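PDB 4OZO: putative alpha-L-fucosidase from Bacteroides thetaiotaomicron, which hydrolyses alpha-L-fucosyl linkages, removing terminal fucose from its substrates as a member of glycoside hydrolase family 29. Local coordinates for the interface of chains A and B. Numbering follows the deposited sequence. Chains: chain A/B, Putative lipoprotein.

Contact 1: the interface of chains A and B. Residues chain A 314, 317, 321, 459; chain B 317, 321, 457, 459.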
# COMPACT_ATOMS: atom_id res chain seq x y z
N LEU A 314 -0.06 -4.26 3.48
CA LEU A 314 1.02 -5.22 3.39
C LEU A 314 0.88 -6.33 4.42
O LEU A 314 1.20 -7.49 4.12
CB LEU A 314 2.38 -4.54 3.51
CG LEU A 314 2.78 -3.63 2.34
CD1 LEU A 314 4.09 -2.96 2.64
CD2 LEU A 314 2.86 -4.41 1.04
N GLN A 317 -1.61 -8.68 3.03
CA GLN A 317 -0.98 -9.42 1.96
C GLN A 317 -0.05 -10.50 2.52
O GLN A 317 0.05 -11.59 1.96
CB GLN A 317 -0.20 -8.46 1.05
CG GLN A 317 -0.01 -8.98 -0.36
CD GLN A 317 1.38 -8.67 -0.93
OE1 GLN A 317 2.12 -7.84 -0.40
NE2 GLN A 317 1.73 -9.35 -2.01
N GLU A 321 -0.53 -14.60 2.01
CA GLU A 321 0.50 -15.45 1.43
C GLU A 321 0.87 -16.55 2.41
O GLU A 321 0.89 -17.73 2.06
CB GLU A 321 1.74 -14.66 1.05
CG GLU A 321 1.50 -13.65 -0.05
CD GLU A 321 2.73 -12.83 -0.33
OE1 GLU A 321 3.81 -13.19 0.21
OE2 GLU A 321 2.63 -11.82 -1.08
N VAL A 459 7.19 -10.83 2.80
CA VAL A 459 6.73 -9.51 3.23
C VAL A 459 7.17 -9.26 4.67
O VAL A 459 7.56 -8.16 5.03
CB VAL A 459 5.20 -9.40 3.11
CG1 VAL A 459 4.70 -8.18 3.85
CG2 VAL A 459 4.77 -9.36 1.65
N GLN B 317 5.37 -2.60 -4.87
CA GLN B 317 5.41 -3.86 -4.18
C GLN B 317 5.17 -5.02 -5.13
O GLN B 317 5.85 -6.04 -5.05
CB GLN B 317 4.40 -3.89 -3.03
CG GLN B 317 5.01 -4.40 -1.73
CD GLN B 317 4.94 -5.90 -1.63
OE1 GLN B 317 4.03 -6.53 -2.17
NE2 GLN B 317 5.90 -6.49 -0.94
N GLU B 321 7.63 -8.14 -6.25
CA GLU B 321 7.30 -9.55 -6.09
C GLU B 321 7.49 -10.25 -7.41
O GLU B 321 8.13 -11.30 -7.48
CB GLU B 321 5.84 -9.75 -5.66
CG GLU B 321 5.49 -9.17 -4.31
CD GLU B 321 4.31 -9.87 -3.65
OE1 GLU B 321 3.81 -10.88 -4.21
OE2 GLU B 321 3.90 -9.41 -2.55
N SER B 457 2.57 -10.81 -9.62
CA SER B 457 2.21 -10.73 -8.22
C SER B 457 0.70 -10.69 -8.02
O SER B 457 -0.01 -10.13 -8.84
CB SER B 457 2.84 -9.50 -7.58
OG SER B 457 2.22 -9.19 -6.35
N VAL B 459 -0.86 -8.94 -6.08
CA VAL B 459 -1.18 -7.51 -6.03
C VAL B 459 -1.79 -7.01 -7.33
O VAL B 459 -2.63 -6.12 -7.33
CB VAL B 459 0.08 -6.70 -5.68
CG1 VAL B 459 -0.19 -5.21 -5.72
CG2 VAL B 459 0.61 -7.11 -4.30
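A:Gln317 and B:Glu321 meet where the helix 306-323 of one copy of this GH29 fucosidase faces the equivalent helix 306-322 of the other, flanked by the loops bearing A:Val459 and B:Val459.

Polar groups dominate the middle. The amide of A:Gln317 approaches the carboxylate of B:Glu321 from the opposite direction, with the two planes only 16° apart. NE2 is turned towards OE2, as expected for an amide donor and a carboxylate acceptor, but the modelled separation is too short to be real, so the pairing remains doubtful in detail. With CG of A:Gln317 anti to the backbone N (chi1 -155°), the amide is carried across towards B:Glu321. The same amide meets that of B:Gln317 with OE1 facing OE1 at 2.9 Å, the planes steeply inclined. This pair of acceptors is doubtful as modelled; turning over B:Gln317 alone might put its NE2 against OE1 of A:Gln317 while keeping NE2 of A:Gln317 on the carboxylate. Glutamine suits this place because its amide can offer either role.

Carboxylates also converge: OE2 of A:Glu321 and OE2 of B:Glu321 are 3.1 Å apart, their planes 85° from each other. If both are ionised they would probably disfavour each other, though their positions are only roughly fixed at this resolution. Within chain B, B:Ser457 OG makes a weak hydrogen bond to OE1 of B:Glu321 and accepts one from the backbone N of B:Val459 at 3.1 Å, linking the loop to the helix.

Apolar groups cover the flanks. CG2 of B:Val459 lies over a face of the A:Gln317 amide, 3.8 Å from CD, where a branched methyl can shield the group without competing for its bonds. A:Leu314 presents CD2 to CG of B:Gln317 at 3.5 Å, leucine meeting the aliphatic stem of a side chain that bends sharply at chi2.

Contact 2: the interface of chains A and B. Residues chain A 309-310, 314; chain B 310, 313-314, 317.
Helix 306-323 of chain A packs against helix 306-322 of chain B, the two running in the same general sense at a slant. A:Leu310 is the main knob from its side, hiding 47 Å² of its surface against the partner. Its CG stands anti to the backbone N (chi1 178°), which sends the branched end towards chain B. There both methyls bear on B:Ala313, CD2 resting 3.9 Å from its CB, and CD1 reaches B:Leu314 as well, touching its CD2 at 3.7 Å as the two leucine side chains slide past each other in opposite directions. A small alanine suits this position, since its lone methyl lets the leucine come close to the helix surface.

B:Leu310 has nearly the same torsions but a different target. Its CD1 presses on the backbone of chain A, 3.7 Å from CA of A:Leu310, and also meets the CB atoms beside it, lying 4.0 Å from CB of A:Ser309. The short serine thus offers its methylene carbon and lets the leucine lie close to the helix. The equivalent leucines therefore do unlike things, A:Leu310 meeting side chains and B:Leu310 reaching main chain as well as the neighbouring CB atoms, in keeping with an interface that departs from exact two-fold symmetry. A:Leu314 with B:Gln317 closes one end of the patch.

In the deposited assembly, which need not be the biological one, this leucine-rich seam supplies apolar packing between the two copies.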
# COMPACT_ATOMS: atom_id res chain seq x y z
N SER A 309 -2.08 3.14 5.76
CA SER A 309 -2.70 2.29 4.76
C SER A 309 -1.75 1.20 4.26
O SER A 309 -2.06 0.01 4.30
CB SER A 309 -3.13 3.13 3.56
OG SER A 309 -4.15 4.03 3.94
N LEU A 310 -0.60 1.63 3.77
CA LEU A 310 0.32 0.73 3.14
C LEU A 310 0.68 -0.42 4.09
O LEU A 310 0.64 -1.59 3.70
CB LEU A 310 1.58 1.49 2.72
CG LEU A 310 2.65 0.61 2.07
CD1 LEU A 310 2.07 -0.04 0.85
CD2 LEU A 310 3.85 1.45 1.74
N LEU A 314 -0.06 -4.26 3.48
CA LEU A 314 1.02 -5.22 3.39
C LEU A 314 0.88 -6.33 4.42
O LEU A 314 1.20 -7.49 4.12
CB LEU A 314 2.38 -4.54 3.51
CG LEU A 314 2.78 -3.63 2.34
CD1 LEU A 314 4.09 -2.96 2.64
CD2 LEU A 314 2.86 -4.41 1.04
N LEU B 310 -0.62 5.56 -2.03
CA LEU B 310 -0.81 4.15 -1.74
C LEU B 310 -0.72 3.34 -3.02
O LEU B 310 0.05 2.36 -3.09
CB LEU B 310 -2.17 3.91 -1.09
CG LEU B 310 -2.44 2.42 -0.86
CD1 LEU B 310 -1.43 1.85 0.12
CD2 LEU B 310 -3.85 2.18 -0.38
N ALA B 313 2.59 2.99 -4.24
CA ALA B 313 3.42 2.16 -3.38
C ALA B 313 3.14 0.67 -3.61
O ALA B 313 4.05 -0.16 -3.56
CB ALA B 313 3.25 2.55 -1.92
N LEU B 314 1.89 0.35 -3.89
CA LEU B 314 1.51 -1.04 -4.10
C LEU B 314 1.98 -1.51 -5.47
O LEU B 314 2.28 -2.70 -5.66
CB LEU B 314 -0.00 -1.22 -3.93
CG LEU B 314 -0.52 -1.09 -2.48
CD1 LEU B 314 -2.04 -1.23 -2.40
CD2 LEU B 314 0.15 -2.09 -1.55
N GLN B 317 5.37 -2.60 -4.87
CA GLN B 317 5.41 -3.86 -4.18
C GLN B 317 5.17 -5.02 -5.13
O GLN B 317 5.85 -6.04 -5.05
CB GLN B 317 4.40 -3.89 -3.03
CG GLN B 317 5.01 -4.40 -1.73
CD GLN B 317 4.94 -5.90 -1.63
OE1 GLN B 317 4.03 -6.53 -2.17
NE2 GLN B 317 5.90 -6.49 -0.94

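The C-alpha centres of contact 1 and contact 2 lie about 9 Å apart, and A:Leu314 and B:Gln317 belong to both. Together they form one continuous strip along the paired helices, 306-323 of chain A and 306-322 of chain B. Contact 2 provides the apolar stretch nearer the helix starts; contact 1 continues it towards the helix ends, where polar side chains and the C-terminal loops join in. The combination may let packing bring the helices together while polar groups influence their register. The pairing is not exactly two-fold and could arise from crystal packing; the structure alone does not show whether the pair forms in solution.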